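Local coordinates for histidine triad protein (Bacillus subtilis, PDB 1Y23) that belongs to the histidine triad (HIT) family, binds a zinc ion, and probably acts on nucleotides as a hydrolase or transferase, as its relatives do, at residues I75-N89 with Y101-F115. Residues are numbered along the deposited sequence; the frame is centred on the assembly and turned at random.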
loop_
_atom_site.group_PDB
_atom_site.type_symbol
_atom_site.label_atom_id
_atom_site.label_comp_id
_atom_site.label_asym_id
_atom_site.label_seq_id
_atom_site.Cartn_x
_atom_site.Cartn_y
_atom_site.Cartn_z
ATOM N N ILE B 75 0.640 -11.155 -11.401
ATOM C CA ILE B 75 -0.715 -10.789 -11.791
ATOM C C ILE B 75 -0.699 -9.945 -13.051
ATOM O O ILE B 75 -1.559 -10.105 -13.916
ATOM C CB ILE B 75 -1.434 -9.998 -10.675
ATOM C CG1 ILE B 75 -1.645 -10.890 -9.456
ATOM C CG2 ILE B 75 -2.774 -9.483 -11.177
ATOM C CD1 ILE B 75 -2.243 -10.159 -8.272
ATOM N N ARG B 76 0.281 -9.051 -13.157
ATOM C CA ARG B 76 0.389 -8.179 -14.326
ATOM C C ARG B 76 0.684 -8.970 -15.591
ATOM O O ARG B 76 0.171 -8.652 -16.665
ATOM C CB ARG B 76 1.491 -7.128 -14.130
ATOM C CG ARG B 76 1.638 -6.177 -15.322
ATOM C CD ARG B 76 3.047 -5.596 -15.420
ATOM N NE ARG B 76 4.062 -6.648 -15.474
ATOM C CZ ARG B 76 5.370 -6.434 -15.616
ATOM N NH1 ARG B 76 5.838 -5.194 -15.725
ATOM N NH2 ARG B 76 6.212 -7.462 -15.630
ATOM N N ASP B 77 1.528 -9.991 -15.470
ATOM C CA ASP B 77 1.875 -10.805 -16.630
ATOM C C ASP B 77 0.738 -11.743 -17.034
ATOM O O ASP B 77 0.539 -12.010 -18.217
ATOM C CB ASP B 77 3.126 -11.650 -16.361
ATOM C CG ASP B 77 4.364 -10.811 -16.114
ATOM O OD1 ASP B 77 4.409 -9.642 -16.553
ATOM O OD2 ASP B 77 5.307 -11.340 -15.493
ATOM N N GLU B 78 -0.004 -12.241 -16.049
ATOM C CA GLU B 78 -1.095 -13.165 -16.326
ATOM C C GLU B 78 -2.306 -12.527 -16.997
ATOM O O GLU B 78 -2.875 -13.104 -17.925
ATOM C CB GLU B 78 -1.541 -13.859 -15.034
ATOM C CG GLU B 78 -2.703 -14.840 -15.208
ATOM C CD GLU B 78 -2.427 -15.914 -16.252
ATOM O OE1 GLU B 78 -1.430 -16.656 -16.108
ATOM O OE2 GLU B 78 -3.212 -16.019 -17.219
ATOM N N PHE B 79 -2.689 -11.339 -16.543
ATOM C CA PHE B 79 -3.857 -10.658 -17.087
ATOM C C PHE B 79 -3.554 -9.345 -17.787
ATOM O O PHE B 79 -4.467 -8.665 -18.251
ATOM C CB PHE B 79 -4.857 -10.398 -15.973
ATOM C CG PHE B 79 -5.169 -11.606 -15.158
ATOM C CD1 PHE B 79 -4.890 -11.629 -13.798
ATOM C CD2 PHE B 79 -5.764 -12.720 -15.743
ATOM C CE1 PHE B 79 -5.202 -12.741 -13.024
ATOM C CE2 PHE B 79 -6.081 -13.838 -14.984
ATOM C CZ PHE B 79 -5.803 -13.850 -13.620
ATOM N N GLU B 80 -2.283 -8.978 -17.841
ATOM C CA GLU B 80 -1.872 -7.755 -18.512
ATOM C C GLU B 80 -2.826 -6.566 -18.354
ATOM O O GLU B 80 -3.311 -6.010 -19.345
ATOM C CB GLU B 80 -1.664 -8.039 -19.998
ATOM C CG GLU B 80 -0.561 -9.039 -20.265
ATOM C CD GLU B 80 -0.396 -9.334 -21.736
ATOM O OE1 GLU B 80 -0.168 -8.374 -22.509
ATOM O OE2 GLU B 80 -0.487 -10.523 -22.116
ATOM N N PRO B 81 -3.110 -6.160 -17.103
ATOM C CA PRO B 81 -4.006 -5.028 -16.849
ATOM C C PRO B 81 -3.385 -3.716 -17.339
ATOM O O PRO B 81 -2.205 -3.672 -17.682
ATOM C CB PRO B 81 -4.158 -5.057 -15.332
ATOM C CG PRO B 81 -2.810 -5.525 -14.890
ATOM C CD PRO B 81 -2.568 -6.685 -15.838
ATOM N N ILE B 82 -4.182 -2.654 -17.360
ATOM C CA ILE B 82 -3.707 -1.344 -17.796
ATOM C C ILE B 82 -3.136 -0.562 -16.612
ATOM O O ILE B 82 -2.522 0.489 -16.788
ATOM C CB ILE B 82 -4.855 -0.525 -18.440
ATOM C CG1 ILE B 82 -5.975 -0.287 -17.418
ATOM C CG2 ILE B 82 -5.402 -1.272 -19.641
ATOM C CD1 ILE B 82 -7.107 0.584 -17.939
ATOM N N GLY B 83 -3.358 -1.086 -15.409
ATOM C CA GLY B 83 -2.871 -0.454 -14.195
ATOM C C GLY B 83 -2.935 -1.424 -13.027
ATOM O O GLY B 83 -3.335 -2.578 -13.196
ATOM N N LEU B 84 -2.543 -0.968 -11.841
ATOM C CA LEU B 84 -2.569 -1.819 -10.654
ATOM C C LEU B 84 -2.318 -1.007 -9.383
ATOM O O LEU B 84 -1.482 -0.108 -9.371
ATOM C CB LEU B 84 -1.523 -2.940 -10.783
ATOM C CG LEU B 84 -1.381 -3.885 -9.583
ATOM C CD1 LEU B 84 -1.007 -5.295 -10.027
ATOM C CD2 LEU B 84 -0.337 -3.321 -8.640
ATOM N N ASN B 85 -3.056 -1.307 -8.318
ATOM C CA ASN B 85 -2.860 -0.590 -7.059
ATOM C C ASN B 85 -2.616 -1.563 -5.919
ATOM O O ASN B 85 -2.932 -2.749 -6.021
ATOM C CB ASN B 85 -4.095 0.245 -6.657
ATOM C CG ASN B 85 -4.737 0.985 -7.815
ATOM O OD1 ASN B 85 -5.557 0.426 -8.539
ATOM N ND2 ASN B 85 -4.379 2.254 -7.984
ATOM N N THR B 86 -2.031 -1.051 -4.841
ATOM C CA THR B 86 -1.847 -1.835 -3.628
ATOM C C THR B 86 -2.478 -0.921 -2.587
ATOM O O THR B 86 -2.259 0.295 -2.592
ATOM C CB THR B 86 -0.338 -2.149 -3.275
ATOM O OG1 THR B 86 0.362 -0.948 -2.911
ATOM C CG2 THR B 86 0.359 -2.821 -4.452
ATOM N N LEU B 87 -3.302 -1.520 -1.734
ATOM C CA LEU B 87 -4.025 -0.807 -0.691
ATOM C C LEU B 87 -4.028 -1.558 0.625
ATOM O O LEU B 87 -4.281 -2.762 0.683
ATOM C CB LEU B 87 -5.475 -0.578 -1.119
ATOM C CG LEU B 87 -6.418 0.079 -0.104
ATOM C CD1 LEU B 87 -5.994 1.522 0.146
ATOM C CD2 LEU B 87 -7.849 0.030 -0.636
ATOM N N ASN B 88 -3.757 -0.821 1.688
ATOM C CA ASN B 88 -3.728 -1.376 3.024
ATOM C C ASN B 88 -4.642 -0.493 3.876
ATOM O O ASN B 88 -4.519 0.727 3.843
ATOM C CB ASN B 88 -2.299 -1.317 3.550
ATOM C CG ASN B 88 -2.215 -1.584 5.026
ATOM O OD1 ASN B 88 -1.404 -0.989 5.732
ATOM N ND2 ASN B 88 -3.046 -2.487 5.505
ATOM N N ASN B 89 -5.560 -1.096 4.627
ATOM C CA ASN B 89 -6.467 -0.318 5.474
ATOM C C ASN B 89 -6.206 -0.635 6.942
ATOM O O ASN B 89 -6.101 -1.800 7.323
ATOM C CB ASN B 89 -7.932 -0.632 5.145
ATOM C CG ASN B 89 -8.248 -0.490 3.667
ATOM O OD1 ASN B 89 -7.833 0.472 3.020
ATOM N ND2 ASN B 89 -9.012 -1.443 3.131
ATOM N N TYR B 101 -3.375 -7.678 9.555
ATOM C CA TYR B 101 -2.773 -6.919 8.458
ATOM C C TYR B 101 -2.884 -7.629 7.120
ATOM O O TYR B 101 -2.579 -8.816 7.009
ATOM C CB TYR B 101 -1.288 -6.617 8.739
ATOM C CG TYR B 101 -0.613 -5.807 7.643
ATOM C CD1 TYR B 101 -0.680 -4.407 7.635
ATOM C CD2 TYR B 101 0.029 -6.443 6.574
ATOM C CE1 TYR B 101 -0.131 -3.664 6.584
ATOM C CE2 TYR B 101 0.578 -5.715 5.520
ATOM C CZ TYR B 101 0.495 -4.324 5.526
ATOM O OH TYR B 101 1.016 -3.596 4.475
ATOM N N HIS B 102 -3.328 -6.891 6.110
ATOM C CA HIS B 102 -3.444 -7.425 4.763
ATOM C C HIS B 102 -3.283 -6.317 3.736
ATOM O O HIS B 102 -3.676 -5.177 3.967
ATOM C CB HIS B 102 -4.784 -8.153 4.548
ATOM C CG HIS B 102 -5.992 -7.365 4.958
ATOM N ND1 HIS B 102 -6.307 -7.116 6.277
ATOM C CD2 HIS B 102 -6.982 -6.804 4.225
ATOM C CE1 HIS B 102 -7.438 -6.441 6.339
ATOM N NE2 HIS B 102 -7.872 -6.238 5.106
ATOM N N MET B 103 -2.681 -6.669 2.608
ATOM C CA MET B 103 -2.454 -5.735 1.520
ATOM C C MET B 103 -3.291 -6.186 0.334
ATOM O O MET B 103 -3.286 -7.367 -0.012
ATOM C CB MET B 103 -0.977 -5.747 1.125
ATOM C CG MET B 103 -0.632 -4.852 -0.049
ATOM S SD MET B 103 -0.262 -3.158 0.456
ATOM C CE MET B 103 1.529 -3.180 0.378
ATOM N N HIS B 104 -4.032 -5.261 -0.270
ATOM C CA HIS B 104 -4.832 -5.587 -1.446
ATOM C C HIS B 104 -3.994 -5.302 -2.681
ATOM O O HIS B 104 -3.373 -4.241 -2.785
ATOM C CB HIS B 104 -6.081 -4.708 -1.568
ATOM C CG HIS B 104 -7.111 -4.937 -0.514
ATOM N ND1 HIS B 104 -7.160 -4.201 0.652
ATOM C CD2 HIS B 104 -8.168 -5.782 -0.469
ATOM C CE1 HIS B 104 -8.206 -4.580 1.364
ATOM N NE2 HIS B 104 -8.835 -5.537 0.707
ATOM N N ILE B 105 -3.977 -6.245 -3.610
ATOM C CA ILE B 105 -3.269 -6.061 -4.865
ATOM C C ILE B 105 -4.380 -6.022 -5.902
ATOM O O ILE B 105 -4.932 -7.056 -6.281
ATOM C CB ILE B 105 -2.307 -7.224 -5.151
ATOM C CG1 ILE B 105 -1.208 -7.237 -4.079
ATOM C CG2 ILE B 105 -1.709 -7.078 -6.544
ATOM C CD1 ILE B 105 -0.120 -8.252 -4.320
ATOM N N ILE B 106 -4.717 -4.820 -6.352
ATOM C CA ILE B 106 -5.813 -4.661 -7.292
ATOM C C ILE B 106 -5.419 -4.313 -8.717
ATOM O O ILE B 106 -4.952 -3.214 -8.999
ATOM C CB ILE B 106 -6.807 -3.606 -6.771
ATOM C CG1 ILE B 106 -7.242 -3.975 -5.342
ATOM C CG2 ILE B 106 -8.018 -3.533 -7.687
ATOM C CD1 ILE B 106 -7.886 -2.836 -4.566
ATOM N N PRO B 107 -5.584 -5.271 -9.639
ATOM C CA PRO B 107 -5.241 -5.014 -11.039
ATOM C C PRO B 107 -6.342 -4.125 -11.603
ATOM O O PRO B 107 -7.496 -4.214 -11.175
ATOM C CB PRO B 107 -5.237 -6.413 -11.653
ATOM C CG PRO B 107 -6.308 -7.110 -10.875
ATOM C CD PRO B 107 -6.028 -6.665 -9.454
ATOM N N ARG B 108 -5.985 -3.251 -12.537
ATOM C CA ARG B 108 -6.957 -2.340 -13.137
ATOM C C ARG B 108 -7.140 -2.642 -14.620
ATOM O O ARG B 108 -6.173 -2.917 -15.329
ATOM C CB ARG B 108 -6.508 -0.882 -12.942
ATOM C CG ARG B 108 -6.456 -0.440 -11.483
ATOM C CD ARG B 108 -7.855 -0.499 -10.840
ATOM N NE ARG B 108 -8.719 0.610 -11.238
ATOM C CZ ARG B 108 -8.526 1.879 -10.882
ATOM N NH1 ARG B 108 -9.363 2.820 -11.292
ATOM N NH2 ARG B 108 -7.505 2.212 -10.105
ATOM N N TYR B 109 -8.384 -2.594 -15.084
ATOM C CA TYR B 109 -8.682 -2.871 -16.487
ATOM C C TYR B 109 -9.448 -1.730 -17.160
ATOM O O TYR B 109 -9.681 -1.755 -18.368
ATOM C CB TYR B 109 -9.482 -4.169 -16.598
ATOM C CG TYR B 109 -8.800 -5.367 -15.963
ATOM C CD1 TYR B 109 -9.209 -5.849 -14.720
ATOM C CD2 TYR B 109 -7.750 -6.020 -16.612
ATOM C CE1 TYR B 109 -8.588 -6.958 -14.139
ATOM C CE2 TYR B 109 -7.120 -7.130 -16.040
ATOM C CZ TYR B 109 -7.546 -7.594 -14.807
ATOM O OH TYR B 109 -6.949 -8.700 -14.245
ATOM N N GLY B 110 -9.837 -0.734 -16.369
ATOM C CA GLY B 110 -10.563 0.398 -16.913
ATOM C C GLY B 110 -12.028 0.409 -16.522
ATOM O O GLY B 110 -12.365 0.388 -15.335
ATOM N N LYS B 111 -12.902 0.439 -17.524
ATOM C CA LYS B 111 -14.341 0.451 -17.288
ATOM C C LYS B 111 -14.806 -0.839 -16.622
ATOM O O LYS B 111 -14.612 -1.940 -17.147
ATOM C CB LYS B 111 -15.105 0.666 -18.604
ATOM C CG LYS B 111 -14.949 2.069 -19.201
ATOM C CD LYS B 111 -15.818 2.284 -20.453
ATOM C CE LYS B 111 -15.280 1.556 -21.701
ATOM N NZ LYS B 111 -14.041 2.174 -22.281
ATOM N N GLY B 112 -15.421 -0.687 -15.455
ATOM C CA GLY B 112 -15.906 -1.838 -14.718
ATOM C C GLY B 112 -15.154 -2.124 -13.428
ATOM O O GLY B 112 -15.636 -2.884 -12.586
ATOM N N ASP B 113 -13.979 -1.524 -13.255
ATOM C CA ASP B 113 -13.201 -1.766 -12.046
ATOM C C ASP B 113 -14.010 -1.514 -10.789
ATOM O O ASP B 113 -14.621 -0.456 -10.631
ATOM C CB ASP B 113 -11.939 -0.899 -12.001
ATOM C CG ASP B 113 -10.900 -1.334 -13.008
ATOM O OD1 ASP B 113 -10.785 -2.558 -13.260
ATOM O OD2 ASP B 113 -10.186 -0.451 -13.533
ATOM N N GLY B 114 -14.006 -2.495 -9.891
ATOM C CA GLY B 114 -14.738 -2.366 -8.642
ATOM C C GLY B 114 -14.007 -1.485 -7.641
ATOM O O GLY B 114 -14.461 -1.306 -6.508
ATOM N N PHE B 115 -12.858 -0.949 -8.051
ATOM C CA PHE B 115 -12.080 -0.073 -7.180
ATOM C C PHE B 115 -11.758 1.259 -7.841
ATOM O O PHE B 115 -11.455 1.331 -9.034
ATOM C CB PHE B 115 -10.764 -0.727 -6.734
ATOM C CG PHE B 115 -9.867 0.205 -5.956
ATOM C CD1 PHE B 115 -10.169 0.544 -4.633
ATOM C CD2 PHE B 115 -8.773 0.809 -6.571
ATOM C CE1 PHE B 115 -9.399 1.470 -3.934
ATOM C CE2 PHE B 115 -7.996 1.735 -5.882
ATOM C CZ PHE B 115 -8.310 2.072 -4.557
HETATM O O HOH W 1 0.943 -0.875 4.398
HETATM O O HOH W 2 -4.364 -4.009 7.325
HETATM O O HOH W 3 -6.059 -3.720 4.239
HETATM O O HOH W 4 -9.784 -4.385 3.950
#
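I75, L84, I105 and P107 meet on the face of the sheet that helix 67-79 packs against. CG2 of I105 touches CD1 of I75 at 3.6 Å and CD1 of L84 at 4.0 Å. With CG1 at chi1 -65°, CG2 of I105 stands anti to the backbone N and faces both. On the other face L87 CD2 lies 3.9 Å from F115 CE1. Strands 83-90 and 103-108 run antiparallel. I82 and G83 both face R108 in a classic beta bulge; I82 N to R108 O is 2.9 Å. L87 O takes two donors, H104 N at 2.7 Å, nearly straight, and H104 ND1, in its ring plane. The ND1 bond helps to set the rotation of the imidazole. R108 folds back so that NH2 reaches N85 OD1 at 3.1 Å, the amide lying at the guanidinium edge, while NE makes a salt bridge to D113 OD2 (2.9 Å), its hydrogen bond weak. With an alanine here, the D113 carboxylate would probably lose its charged mate, and N85 OD1 this donor. N85 ND2 binds A94 O of the second subunit. Strand 83-90 also pairs with that subunit, continuing the sheet across the dimer, as in HIT proteins of the PKCI-1 type.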